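Local coordinates for aldehyde dehydrogenase (Listeria monocytogenes, PDB 3K9D), which probably oxidises aldehydes or oxo compounds with NAD or NADP as the electron acceptor, as other aldehyde dehydrogenases do, at residues A46-R51 with A77-Y82; A50-A55 with G65-K70; H59-F64 with L148-E153; N120-V125 with L152-I157; S242-N247 with D321-I326. One frame throughout, in Å; residues are numbered along the deposited sequence.

Contact 1 (A46-R51 with A77-Y82); sequences AGYGAR and ASKHVY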
# COMPACT_ATOMS: atom_id res chain seq x y z
N ALA A 46 2.58 7.89 29.39
CA ALA A 46 1.19 7.82 29.86
C ALA A 46 0.55 6.43 29.68
O ALA A 46 -0.17 5.97 30.56
CB ALA A 46 0.34 8.87 29.20
N GLY A 47 0.83 5.79 28.54
CA GLY A 47 0.37 4.44 28.27
C GLY A 47 0.92 3.42 29.26
O GLY A 47 0.16 2.64 29.84
N TYR A 48 2.24 3.46 29.44
CA TYR A 48 2.94 2.62 30.41
C TYR A 48 2.44 2.82 31.83
O TYR A 48 2.20 1.85 32.52
CB TYR A 48 4.46 2.84 30.34
CG TYR A 48 5.28 1.94 31.26
CD1 TYR A 48 5.37 0.56 31.03
CD2 TYR A 48 5.96 2.47 32.36
CE1 TYR A 48 6.12 -0.26 31.87
CE2 TYR A 48 6.71 1.67 33.20
CZ TYR A 48 6.79 0.30 32.95
OH TYR A 48 7.53 -0.49 33.80
N GLY A 49 2.23 4.07 32.23
CA GLY A 49 1.80 4.38 33.60
C GLY A 49 0.40 3.88 33.90
O GLY A 49 0.11 3.46 35.01
N ALA A 50 -0.46 3.89 32.89
CA ALA A 50 -1.84 3.41 33.00
C ALA A 50 -2.00 1.91 32.67
O ALA A 50 -3.12 1.42 32.51
CB ALA A 50 -2.76 4.24 32.11
N ARG A 51 -0.89 1.17 32.60
CA ARG A 51 -0.92 -0.25 32.22
C ARG A 51 -1.91 -1.15 32.99
O ARG A 51 -2.64 -1.93 32.38
CB ARG A 51 0.49 -0.88 32.23
CG ARG A 51 1.17 -1.01 33.59
CD ARG A 51 2.65 -1.32 33.40
NE ARG A 51 3.44 -1.29 34.63
CZ ARG A 51 3.96 -0.19 35.18
NH1 ARG A 51 3.76 1.01 34.64
NH2 ARG A 51 4.66 -0.29 36.31
N ALA A 77 2.94 -2.50 23.94
CA ALA A 77 2.43 -1.39 23.14
C ALA A 77 3.03 -0.02 23.47
O ALA A 77 3.12 0.84 22.59
CB ALA A 77 0.95 -1.31 23.29
N SER A 78 3.40 0.19 24.73
CA SER A 78 4.00 1.45 25.16
C SER A 78 5.53 1.36 25.10
O SER A 78 6.14 1.92 24.18
CB SER A 78 3.45 1.92 26.52
OG SER A 78 3.65 0.97 27.55
N LYS A 79 6.14 0.61 26.02
CA LYS A 79 7.61 0.58 26.14
C LYS A 79 8.36 -0.03 24.96
O LYS A 79 9.37 0.52 24.52
CB LYS A 79 8.05 -0.10 27.45
CG LYS A 79 7.98 0.79 28.67
CD LYS A 79 9.15 1.77 28.75
CE LYS A 79 8.71 3.15 29.24
NZ LYS A 79 7.93 3.87 28.18
N HIS A 80 7.88 -1.17 24.47
CA HIS A 80 8.57 -1.89 23.40
C HIS A 80 8.46 -1.18 22.03
O HIS A 80 9.45 -1.10 21.31
CB HIS A 80 8.04 -3.33 23.28
CG HIS A 80 8.44 -4.23 24.41
ND1 HIS A 80 9.30 -5.29 24.23
CD2 HIS A 80 8.08 -4.25 25.71
CE1 HIS A 80 9.45 -5.92 25.39
NE2 HIS A 80 8.72 -5.31 26.30
N VAL A 81 7.27 -0.66 21.70
CA VAL A 81 7.04 0.12 20.47
C VAL A 81 7.87 1.41 20.52
O VAL A 81 8.59 1.72 19.57
CB VAL A 81 5.52 0.44 20.24
CG1 VAL A 81 5.31 1.37 19.05
CG2 VAL A 81 4.70 -0.84 20.07
N TYR A 82 7.79 2.12 21.65
CA TYR A 82 8.58 3.32 21.88
C TYR A 82 10.09 3.12 21.67
O TYR A 82 10.72 3.91 20.98
CB TYR A 82 8.30 3.95 23.26
CG TYR A 82 9.13 5.17 23.50
CD1 TYR A 82 8.89 6.34 22.77
CD2 TYR A 82 10.20 5.16 24.40
CE1 TYR A 82 9.67 7.46 22.95
CE2 TYR A 82 10.99 6.29 24.58
CZ TYR A 82 10.72 7.44 23.85
OH TYR A 82 11.48 8.58 24.00
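A helix-helix packing among the N-terminal helices of the aldehyde dehydrogenase fold brings G47 and Y48, on the last turn of helix 33-49, against S78 and K79 of helix 67-85. The backbones come closest at Y48 and S78, whose CA atoms are 5.5 Å apart. G47 suits this approach because it has no side chain: its carbonyl carbon rests 4.0 Å from S78 CB. S78 is small as well, and its hydroxyl oxygen OG lies 3.4 Å from Y48 CA, beside the edge of the tyrosine ring. That hydroxyl is already bonded to the backbone oxygen of N74, one turn earlier in its own helix, so a polar atom can sit in this buried spot without seeking a partner across the contact. Residues 77-80 form a wider pi-type turn in the helix at this point.

The Y48 ring, placed by a CG anti to the backbone N (chi1 -176°), lies between two cationic side chains. The K79 side chain runs across that of Y48, over one ring face, and makes a CH-pi contact there through its methylene CG, 4.0 Å from the ring centroid and 28° off the normal. On the opposite face, R51 adds a cation-pi interaction, its NH1 standing 3.3 Å above the ring plane. The same R51 NH1 donates a hydrogen bond to Y48 O at 2.8 Å, from above the carbonyl plane.

Contact 2 (A50-A55 with G65-K70); sequences AREKLA and GIWQDK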
# COMPACT_ATOMS: atom_id res chain seq x y z
N ALA A 50 -0.46 3.89 32.89
CA ALA A 50 -1.84 3.41 33.00
C ALA A 50 -2.00 1.91 32.67
O ALA A 50 -3.12 1.42 32.51
CB ALA A 50 -2.76 4.24 32.11
N ARG A 51 -0.89 1.17 32.60
CA ARG A 51 -0.92 -0.25 32.22
C ARG A 51 -1.91 -1.15 32.99
O ARG A 51 -2.64 -1.93 32.38
CB ARG A 51 0.49 -0.88 32.23
CG ARG A 51 1.17 -1.01 33.59
CD ARG A 51 2.65 -1.32 33.40
NE ARG A 51 3.44 -1.29 34.63
CZ ARG A 51 3.96 -0.19 35.18
NH1 ARG A 51 3.76 1.01 34.64
NH2 ARG A 51 4.66 -0.29 36.31
N GLU A 52 -1.96 -1.00 34.31
CA GLU A 52 -2.85 -1.79 35.15
C GLU A 52 -4.31 -1.35 35.01
O GLU A 52 -5.19 -2.19 34.85
CB GLU A 52 -2.39 -1.71 36.61
CG GLU A 52 -0.99 -2.30 36.84
CD GLU A 52 -1.01 -3.81 37.10
OE1 GLU A 52 -2.10 -4.40 37.19
OE2 GLU A 52 0.08 -4.39 37.23
N LYS A 53 -4.53 -0.03 35.09
CA LYS A 53 -5.84 0.59 34.91
C LYS A 53 -6.57 0.16 33.65
O LYS A 53 -7.73 -0.25 33.70
CB LYS A 53 -5.70 2.12 34.93
CG LYS A 53 -7.02 2.83 34.65
CD LYS A 53 -7.00 4.29 35.02
CE LYS A 53 -8.41 4.82 35.06
NZ LYS A 53 -8.45 6.31 35.09
N LEU A 54 -5.87 0.25 32.52
CA LEU A 54 -6.45 -0.02 31.21
C LEU A 54 -6.65 -1.50 30.95
O LEU A 54 -7.69 -1.89 30.41
CB LEU A 54 -5.57 0.62 30.12
CG LEU A 54 -5.50 2.14 30.21
CD1 LEU A 54 -4.48 2.68 29.22
CD2 LEU A 54 -6.91 2.78 30.00
N ALA A 55 -5.67 -2.33 31.34
CA ALA A 55 -5.80 -3.80 31.32
C ALA A 55 -7.03 -4.27 32.09
O ALA A 55 -7.79 -5.09 31.58
CB ALA A 55 -4.55 -4.46 31.87
N GLY A 65 -9.83 -12.58 28.27
CA GLY A 65 -8.45 -12.62 28.68
C GLY A 65 -8.12 -12.70 30.15
O GLY A 65 -8.96 -13.03 30.98
N ILE A 66 -6.86 -12.40 30.43
CA ILE A 66 -6.29 -12.48 31.77
C ILE A 66 -5.74 -11.08 32.11
O ILE A 66 -4.99 -10.50 31.32
CB ILE A 66 -5.18 -13.55 31.83
CG1 ILE A 66 -5.76 -14.93 31.53
CG2 ILE A 66 -4.47 -13.56 33.19
CD1 ILE A 66 -4.72 -16.00 31.19
N TRP A 67 -6.15 -10.54 33.25
CA TRP A 67 -5.67 -9.22 33.67
C TRP A 67 -4.15 -9.07 33.53
O TRP A 67 -3.69 -8.20 32.80
CB TRP A 67 -6.15 -8.90 35.10
CG TRP A 67 -5.83 -7.49 35.62
CD1 TRP A 67 -5.26 -6.44 34.94
CD2 TRP A 67 -6.10 -7.00 36.94
NE1 TRP A 67 -5.14 -5.35 35.76
CE2 TRP A 67 -5.65 -5.66 36.99
CE3 TRP A 67 -6.67 -7.57 38.08
CZ2 TRP A 67 -5.76 -4.88 38.15
CZ3 TRP A 67 -6.78 -6.79 39.23
CH2 TRP A 67 -6.33 -5.46 39.25
N GLN A 68 -3.39 -9.96 34.18
CA GLN A 68 -1.91 -9.98 34.11
C GLN A 68 -1.37 -9.88 32.68
O GLN A 68 -0.48 -9.07 32.41
CB GLN A 68 -1.37 -11.25 34.79
CG GLN A 68 0.17 -11.27 34.97
CD GLN A 68 0.71 -12.51 35.69
OE1 GLN A 68 -0.05 -13.27 36.31
NE2 GLN A 68 2.02 -12.71 35.62
N ASP A 69 -1.90 -10.70 31.78
CA ASP A 69 -1.46 -10.74 30.39
C ASP A 69 -1.73 -9.45 29.60
O ASP A 69 -0.90 -9.04 28.79
CB ASP A 69 -2.06 -11.96 29.67
CG ASP A 69 -1.46 -13.30 30.18
OD1 ASP A 69 -0.45 -13.30 30.92
OD2 ASP A 69 -2.00 -14.35 29.83
N LYS A 70 -2.88 -8.83 29.84
CA LYS A 70 -3.22 -7.53 29.24
C LYS A 70 -2.33 -6.38 29.73
O LYS A 70 -2.14 -5.39 29.01
CB LYS A 70 -4.69 -7.18 29.50
CG LYS A 70 -5.66 -7.65 28.44
CD LYS A 70 -7.03 -7.95 29.04
CE LYS A 70 -8.15 -7.77 28.02
NZ LYS A 70 -7.86 -8.47 26.71
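A55 and W67 bury more surface here than any other residues, and each meets a second partner as well. The methyl CB of A55 lies 3.6 Å from K70 CB, where the two backbones are nearest, with CA atoms 5.0 Å apart. So small a side chain lets the helices come this close. The same A55 CB also touches the edge of the indole, 3.7 Å from W67 CD1.

A chi1 of -174° swings the indole away from the W67 backbone N and toward helix 51-62. Its NE1 donates a hydrogen bond of 3.3 Å to the backbone oxygen of E52. The bond is bent, with an N-H...O angle of 146°, and the oxygen stands somewhat out of the indole plane. The two segments belong to a helical hairpin, in which helix 51-62 turns back through a short loop into helix 67-85; W67 opens the second helix and ties it to the first turn of the other. The side chain of E52 bends at chi2 and brings OE1 to 3.8 Å from W67 CZ2, its carboxylate and the ring planes 77° apart.

K70 serves the contact with its aliphatic portion, CD passing 3.9 Å from A55 O. Its chain leads away from segment 50-55, passing A58 of the same helix, and the ammonium group ends in a salt bridge with D246, while W67 and E52 lie on the exposed side.

Contact 3 (H59-F64 with L148-E153); sequences HEETGF and LKAILE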
# COMPACT_ATOMS: atom_id res chain seq x y z
N HIS A 59 -10.45 -6.00 30.55
CA HIS A 59 -10.79 -7.31 31.08
C HIS A 59 -12.22 -7.34 31.60
O HIS A 59 -12.98 -8.26 31.30
CB HIS A 59 -9.78 -7.74 32.17
CG HIS A 59 -10.05 -9.10 32.75
ND1 HIS A 59 -10.37 -9.29 34.07
CD2 HIS A 59 -10.05 -10.32 32.18
CE1 HIS A 59 -10.56 -10.58 34.29
NE2 HIS A 59 -10.37 -11.23 33.16
N GLU A 60 -12.61 -6.31 32.37
CA GLU A 60 -13.95 -6.22 32.94
C GLU A 60 -15.03 -5.97 31.87
O GLU A 60 -16.12 -6.55 31.93
CB GLU A 60 -14.03 -5.13 34.01
CG GLU A 60 -13.23 -5.36 35.30
CD GLU A 60 -13.15 -4.10 36.18
OE1 GLU A 60 -13.47 -3.00 35.68
OE2 GLU A 60 -12.77 -4.22 37.37
N GLU A 61 -14.74 -5.07 30.93
CA GLU A 61 -15.72 -4.69 29.91
C GLU A 61 -15.99 -5.80 28.90
O GLU A 61 -17.14 -6.14 28.65
CB GLU A 61 -15.28 -3.44 29.17
CG GLU A 61 -16.44 -2.70 28.49
CD GLU A 61 -15.98 -1.44 27.80
OE1 GLU A 61 -14.77 -1.14 27.87
OE2 GLU A 61 -16.83 -0.75 27.19
N THR A 62 -14.92 -6.36 28.33
CA THR A 62 -15.06 -7.35 27.25
C THR A 62 -15.36 -8.75 27.79
O THR A 62 -16.01 -9.56 27.12
CB THR A 62 -13.79 -7.44 26.37
OG1 THR A 62 -12.66 -7.85 27.16
CG2 THR A 62 -13.49 -6.10 25.70
N GLY A 63 -14.85 -9.03 28.98
CA GLY A 63 -14.86 -10.38 29.53
C GLY A 63 -13.77 -11.28 28.99
O GLY A 63 -13.69 -12.46 29.36
N PHE A 64 -12.92 -10.76 28.10
CA PHE A 64 -11.85 -11.56 27.50
C PHE A 64 -10.60 -11.51 28.36
O PHE A 64 -10.34 -10.52 29.05
CB PHE A 64 -11.43 -11.09 26.08
CG PHE A 64 -12.55 -11.00 25.07
CD1 PHE A 64 -13.74 -11.71 25.21
CD2 PHE A 64 -12.38 -10.22 23.93
CE1 PHE A 64 -14.75 -11.61 24.26
CE2 PHE A 64 -13.38 -10.11 22.97
CZ PHE A 64 -14.57 -10.81 23.14
N LEU A 148 -15.81 -0.11 24.38
CA LEU A 148 -15.94 1.35 24.22
C LEU A 148 -15.29 2.14 25.34
O LEU A 148 -14.43 2.99 25.08
CB LEU A 148 -17.42 1.75 24.05
CG LEU A 148 -17.78 3.24 23.92
CD1 LEU A 148 -17.19 3.83 22.66
CD2 LEU A 148 -19.29 3.43 23.91
N LYS A 149 -15.67 1.83 26.58
CA LYS A 149 -15.21 2.56 27.77
C LYS A 149 -13.69 2.52 27.98
O LYS A 149 -13.08 3.55 28.27
CB LYS A 149 -15.95 2.04 29.00
CG LYS A 149 -17.37 2.61 29.17
CD LYS A 149 -18.21 1.69 30.05
CE LYS A 149 -19.17 2.46 30.93
NZ LYS A 149 -19.95 1.53 31.79
N ALA A 150 -13.11 1.34 27.81
CA ALA A 150 -11.67 1.13 27.95
C ALA A 150 -10.87 1.85 26.87
O ALA A 150 -9.81 2.42 27.14
CB ALA A 150 -11.37 -0.38 27.94
N ILE A 151 -11.40 1.84 25.64
CA ILE A 151 -10.77 2.51 24.51
C ILE A 151 -10.81 4.02 24.71
O ILE A 151 -9.78 4.66 24.62
CB ILE A 151 -11.37 2.10 23.15
CG1 ILE A 151 -11.09 0.62 22.88
CG2 ILE A 151 -10.74 2.88 22.02
CD1 ILE A 151 -11.99 0.03 21.84
N LEU A 152 -12.00 4.55 25.01
CA LEU A 152 -12.20 5.96 25.29
C LEU A 152 -11.29 6.46 26.39
O LEU A 152 -10.70 7.53 26.24
CB LEU A 152 -13.67 6.26 25.64
CG LEU A 152 -14.71 6.37 24.52
CD1 LEU A 152 -16.06 6.68 25.12
CD2 LEU A 152 -14.29 7.46 23.53
N GLU A 153 -11.15 5.68 27.46
CA GLU A 153 -10.27 6.06 28.58
C GLU A 153 -8.77 6.00 28.24
O GLU A 153 -8.03 6.87 28.67
CB GLU A 153 -10.62 5.29 29.86
CG GLU A 153 -9.69 5.55 31.06
CD GLU A 153 -9.82 6.95 31.66
OE1 GLU A 153 -10.61 7.77 31.15
OE2 GLU A 153 -9.13 7.22 32.65
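With chi1 at -159° and chi2 at 178°, the extended chain of E61 spans the gap and sets its carboxylate at the start of helix 148-164. There OE2 accepts a hydrogen bond from K149 N at 2.9 Å, using its syn lone pair. OE1 takes A150 N at 3.0 Å, also on the syn side but 18° out of the carboxylate plane. Two adjacent backbone N-H groups thus grip one carboxylate, one to each oxygen, which fixes the rotation of its flat end.

Helix 148-164 follows strand 138-143 in the Rossmann-like alternation of strands and helices. N-H groups in its first turn have no preceding turn to bond to, and a glutamate is well suited to receive them: its negative charge probably interacts favourably with the positive end of the helix dipole. K149 packs its CB 3.4 Å from E61 OE2, yet its ammonium group points away, NZ remaining 6.0 Å from that oxygen. A150, with only a methyl group, lets the carboxylate approach; its CB is 3.5 Å from E61 OE1. Past E61, helix 51-62 ends with T62; G63 leaves helical geometry with a positive phi, which glycine adopts readily, and T62 OG1 accepts from F64 N in an ST turn.

Contact 4 (N120-V125 with L152-I157); sequences NPTSTV and LETVRI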
# COMPACT_ATOMS: atom_id res chain seq x y z
N ASN A 120 -7.77 -6.93 21.54
CA ASN A 120 -6.56 -6.24 22.01
C ASN A 120 -6.75 -4.71 22.15
O ASN A 120 -5.93 -3.95 21.63
CB ASN A 120 -5.36 -6.53 21.07
CG ASN A 120 -5.11 -8.04 20.85
OD1 ASN A 120 -5.14 -8.83 21.78
ND2 ASN A 120 -4.80 -8.41 19.60
N PRO A 121 -7.77 -4.25 22.91
CA PRO A 121 -8.28 -2.88 22.70
C PRO A 121 -7.42 -1.70 23.16
O PRO A 121 -7.25 -0.75 22.40
CB PRO A 121 -9.61 -2.87 23.44
CG PRO A 121 -9.49 -3.94 24.48
CD PRO A 121 -8.47 -4.93 24.02
N THR A 122 -6.89 -1.76 24.37
CA THR A 122 -6.11 -0.66 24.93
C THR A 122 -4.69 -0.66 24.37
O THR A 122 -4.15 0.41 24.05
CB THR A 122 -6.08 -0.70 26.49
OG1 THR A 122 -5.49 -1.93 26.93
CG2 THR A 122 -7.49 -0.57 27.03
N SER A 123 -4.11 -1.84 24.24
CA SER A 123 -2.77 -2.02 23.67
C SER A 123 -2.69 -1.58 22.20
O SER A 123 -1.70 -1.00 21.75
CB SER A 123 -2.29 -3.48 23.82
OG SER A 123 -3.23 -4.41 23.30
N THR A 124 -3.76 -1.83 21.45
CA THR A 124 -3.79 -1.42 20.03
C THR A 124 -3.88 0.11 19.89
O THR A 124 -3.18 0.69 19.04
CB THR A 124 -4.93 -2.14 19.23
OG1 THR A 124 -4.80 -3.57 19.38
CG2 THR A 124 -4.85 -1.81 17.75
N VAL A 125 -4.71 0.75 20.71
CA VAL A 125 -4.80 2.22 20.73
C VAL A 125 -3.44 2.87 21.01
O VAL A 125 -3.01 3.75 20.27
CB VAL A 125 -5.85 2.74 21.73
CG1 VAL A 125 -5.74 4.27 21.92
CG2 VAL A 125 -7.25 2.39 21.26
N LEU A 152 -12.00 4.55 25.01
CA LEU A 152 -12.20 5.96 25.29
C LEU A 152 -11.29 6.46 26.39
O LEU A 152 -10.70 7.53 26.24
CB LEU A 152 -13.67 6.26 25.64
CG LEU A 152 -14.71 6.37 24.52
CD1 LEU A 152 -16.06 6.68 25.12
CD2 LEU A 152 -14.29 7.46 23.53
N GLU A 153 -11.15 5.68 27.46
CA GLU A 153 -10.27 6.06 28.58
C GLU A 153 -8.77 6.00 28.24
O GLU A 153 -8.03 6.87 28.67
CB GLU A 153 -10.62 5.29 29.86
CG GLU A 153 -9.69 5.55 31.06
CD GLU A 153 -9.82 6.95 31.66
OE1 GLU A 153 -10.61 7.77 31.15
OE2 GLU A 153 -9.13 7.22 32.65
N THR A 154 -8.35 5.01 27.46
CA THR A 154 -7.00 4.98 26.84
C THR A 154 -6.74 6.22 25.98
O THR A 154 -5.68 6.85 26.08
CB THR A 154 -6.81 3.75 25.91
OG1 THR A 154 -7.26 2.56 26.58
CG2 THR A 154 -5.34 3.58 25.51
N VAL A 155 -7.72 6.56 25.14
CA VAL A 155 -7.64 7.74 24.30
C VAL A 155 -7.56 9.01 25.16
O VAL A 155 -6.69 9.84 24.93
CB VAL A 155 -8.80 7.82 23.26
CG1 VAL A 155 -8.87 9.21 22.60
CG2 VAL A 155 -8.61 6.74 22.22
N ARG A 156 -8.45 9.12 26.15
CA ARG A 156 -8.43 10.27 27.07
C ARG A 156 -7.07 10.47 27.74
O ARG A 156 -6.55 11.59 27.78
CB ARG A 156 -9.52 10.11 28.14
CG ARG A 156 -9.83 11.41 28.90
CD ARG A 156 -10.59 11.15 30.19
NE ARG A 156 -9.81 10.37 31.16
CZ ARG A 156 -8.96 10.88 32.05
NH1 ARG A 156 -8.76 12.19 32.12
NH2 ARG A 156 -8.31 10.07 32.88
N ILE A 157 -6.49 9.37 28.24
CA ILE A 157 -5.22 9.39 28.98
C ILE A 157 -4.02 9.80 28.12
O ILE A 157 -3.26 10.69 28.49
CB ILE A 157 -4.94 8.05 29.72
CG1 ILE A 157 -5.83 7.94 30.97
CG2 ILE A 157 -3.47 7.90 30.12
CD1 ILE A 157 -5.80 6.57 31.64
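Helix 121-125 and helix 152-157 run in roughly the same direction, their axes 9.4 Å apart at closest approach and crossing at -33°. The backbones are nearest at T122 and T154, with 6.0 Å between the CA atoms, and both residues are buried. Threonine is short enough for this spacing and offers a methyl as well as a hydroxyl. T154 OG1 meets T122 CG2 at 3.2 Å. Neither hydroxyl bonds to the other: T154 OG1, beside its backbone N (chi1 -47°), is bonded to A150 O one turn back, and T122 OG1 is bonded to N74. With both hydroxyls engaged, the T154 oxygen rests against the T122 methyl, and the T154 methyl CG2 is turned to V125.

V125, one turn on from T122, points toward the other helix. Its CG1 lies 3.7 Å from T154 CG2, the two side chains lying side by side and pointing opposite ways, and 3.8 Å from V155 CG2. Beta-branched side chains thus fill the seam. Away from it, R156 grips E153 side-on, NE to OE1 at 2.7 Å and NH2 to OE2, in a salt bridge that K53 extends.

The pair are successive helices of the Rossmann-like beta-alpha-beta succession: strand 102-116 precedes helix 121-134, and strand 138-143 separates it from helix 148-164. L54 of helix 51-62 touches both T122 and T154.

Contact 5 (S242-N247 with D321-I326); sequences SKTFDN and DARVLI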
# COMPACT_ATOMS: atom_id res chain seq x y z
N SER A 242 2.37 -18.99 24.51
CA SER A 242 1.63 -18.19 23.53
C SER A 242 0.13 -18.50 23.50
O SER A 242 -0.70 -17.59 23.54
CB SER A 242 2.26 -18.40 22.15
OG SER A 242 1.31 -18.36 21.11
N LYS A 243 -0.20 -19.78 23.45
CA LYS A 243 -1.58 -20.20 23.26
C LYS A 243 -2.48 -19.89 24.47
O LYS A 243 -3.67 -19.61 24.29
CB LYS A 243 -1.63 -21.68 22.84
CG LYS A 243 -2.98 -22.20 22.44
CD LYS A 243 -3.52 -21.40 21.30
CE LYS A 243 -4.85 -21.92 20.90
NZ LYS A 243 -5.49 -21.17 19.78
N THR A 244 -1.90 -19.90 25.68
CA THR A 244 -2.63 -19.52 26.89
C THR A 244 -2.56 -18.03 27.23
O THR A 244 -3.29 -17.56 28.10
CB THR A 244 -2.14 -20.30 28.14
OG1 THR A 244 -0.79 -19.93 28.41
CG2 THR A 244 -2.20 -21.80 27.91
N PHE A 245 -1.67 -17.29 26.56
CA PHE A 245 -1.50 -15.85 26.79
C PHE A 245 -2.77 -15.06 26.49
O PHE A 245 -3.21 -15.00 25.34
CB PHE A 245 -0.33 -15.29 25.97
CG PHE A 245 0.09 -13.91 26.40
CD1 PHE A 245 0.87 -13.72 27.53
CD2 PHE A 245 -0.30 -12.80 25.67
CE1 PHE A 245 1.25 -12.46 27.93
CE2 PHE A 245 0.08 -11.52 26.08
CZ PHE A 245 0.86 -11.36 27.20
N ASP A 246 -3.35 -14.47 27.54
CA ASP A 246 -4.63 -13.74 27.48
C ASP A 246 -5.78 -14.64 27.00
O ASP A 246 -6.71 -14.18 26.34
CB ASP A 246 -4.49 -12.47 26.62
CG ASP A 246 -5.51 -11.40 26.97
OD1 ASP A 246 -5.67 -11.11 28.17
OD2 ASP A 246 -6.13 -10.82 26.04
N ASN A 247 -5.71 -15.93 27.36
CA ASN A 247 -6.59 -16.99 26.81
C ASN A 247 -6.69 -17.01 25.26
O ASN A 247 -7.77 -17.21 24.72
CB ASN A 247 -7.99 -16.94 27.45
CG ASN A 247 -7.97 -16.99 28.97
OD1 ASN A 247 -7.18 -17.70 29.57
ND2 ASN A 247 -8.85 -16.23 29.60
N ASP A 321 -6.71 -28.07 36.28
CA ASP A 321 -5.37 -27.60 35.93
C ASP A 321 -5.06 -27.68 34.43
O ASP A 321 -3.92 -27.47 34.03
CB ASP A 321 -4.32 -28.40 36.71
CG ASP A 321 -4.29 -29.87 36.32
OD1 ASP A 321 -5.28 -30.38 35.78
OD2 ASP A 321 -3.25 -30.51 36.55
N ALA A 322 -6.07 -27.99 33.63
CA ALA A 322 -5.87 -28.05 32.17
C ALA A 322 -5.64 -26.65 31.61
O ALA A 322 -6.43 -25.74 31.85
CB ALA A 322 -7.05 -28.73 31.49
N ARG A 323 -4.54 -26.51 30.87
CA ARG A 323 -4.07 -25.23 30.32
C ARG A 323 -4.58 -24.97 28.91
O ARG A 323 -4.80 -23.81 28.54
CB ARG A 323 -2.55 -25.18 30.31
CG ARG A 323 -1.89 -25.14 31.70
CD ARG A 323 -0.41 -24.78 31.60
NE ARG A 323 -0.22 -23.42 31.09
CZ ARG A 323 0.94 -22.92 30.66
NH1 ARG A 323 2.04 -23.65 30.66
NH2 ARG A 323 0.99 -21.67 30.20
N VAL A 324 -4.76 -26.04 28.14
CA VAL A 324 -5.30 -25.99 26.76
C VAL A 324 -6.05 -27.29 26.48
O VAL A 324 -5.75 -28.35 27.06
CB VAL A 324 -4.21 -25.83 25.62
CG1 VAL A 324 -3.57 -24.43 25.57
CG2 VAL A 324 -3.16 -26.93 25.70
N LEU A 325 -7.00 -27.22 25.56
CA LEU A 325 -7.71 -28.38 25.09
C LEU A 325 -7.19 -28.70 23.72
O LEU A 325 -7.12 -27.82 22.86
CB LEU A 325 -9.22 -28.14 25.08
CG LEU A 325 -9.84 -27.84 26.46
CD1 LEU A 325 -11.31 -27.48 26.33
CD2 LEU A 325 -9.65 -29.02 27.43
N ILE A 326 -6.78 -29.96 23.52
CA ILE A 326 -6.22 -30.42 22.25
C ILE A 326 -7.03 -31.56 21.63
O ILE A 326 -7.28 -32.60 22.26
CB ILE A 326 -4.73 -30.82 22.40
CG1 ILE A 326 -3.96 -29.77 23.20
CG2 ILE A 326 -4.06 -31.03 21.03
CD1 ILE A 326 -2.43 -29.95 23.20
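T244 and V324 make the close-packed half of this contact, while T244 and R323 form its more open, partly exposed side. Within the packed half, the methyl CG2 of T244 lies 3.3 Å from the backbone oxygen of R323 and 3.8 Å from V324 CG1, the T244 and V324 side chains crossing at about a right angle. K243 joins through its alkyl chain, CG being 3.9 Å from the same V324 CG1. Beyond that the chain leads away, and its ammonium group is bonded to the backbone oxygen of E254.

Valine suits a buried strand position, and V324 belongs to the seven-stranded parallel sheet, in which strand 324-328 lies between strands 276-278 and 346-352. The contact thus joins the C-terminal region of helix 232-243 to an inner strand of this alpha/beta sheet.

On the open side the grip slackens. R323 bends at chi3 (65°) and brings NH2 to 3.1 Å from T244 OG1. The hydrogen bond is weak, its N-H...O angle only 130°, and the hydroxyl meets the guanidinium obliquely. Chi1 of T244 (65°) sets OG1 between its backbone N and carbonyl carbon, where it is held more firmly by L240 O, one turn back in the helix.

Contacts 1 to 4 cluster among five helices, their centres 9 to 17 Å apart. Contacts 3 and 4 share L152 and E153 on helix 148-164, their centres 9 Å apart, and contacts 1 and 2 share A50 and R51. A salt bridge of 2.7 Å from K53 NZ to E153 OE2 joins contact 2 to contacts 3 and 4, and contact 1 packs on contact 4 where A46 and A50 meet I157. Contact 5 lies apart, its centre 18 Å from that of contact 2, but D246 spans the gap: D69 OD2 is 2.7 Å from D246 N, a probable hydrogen bond. Segment 242-247 leads toward the loop that in aldehyde dehydrogenases typically carries the nucleophilic cysteine, and N120 of contact 4 packs on T249 and I250.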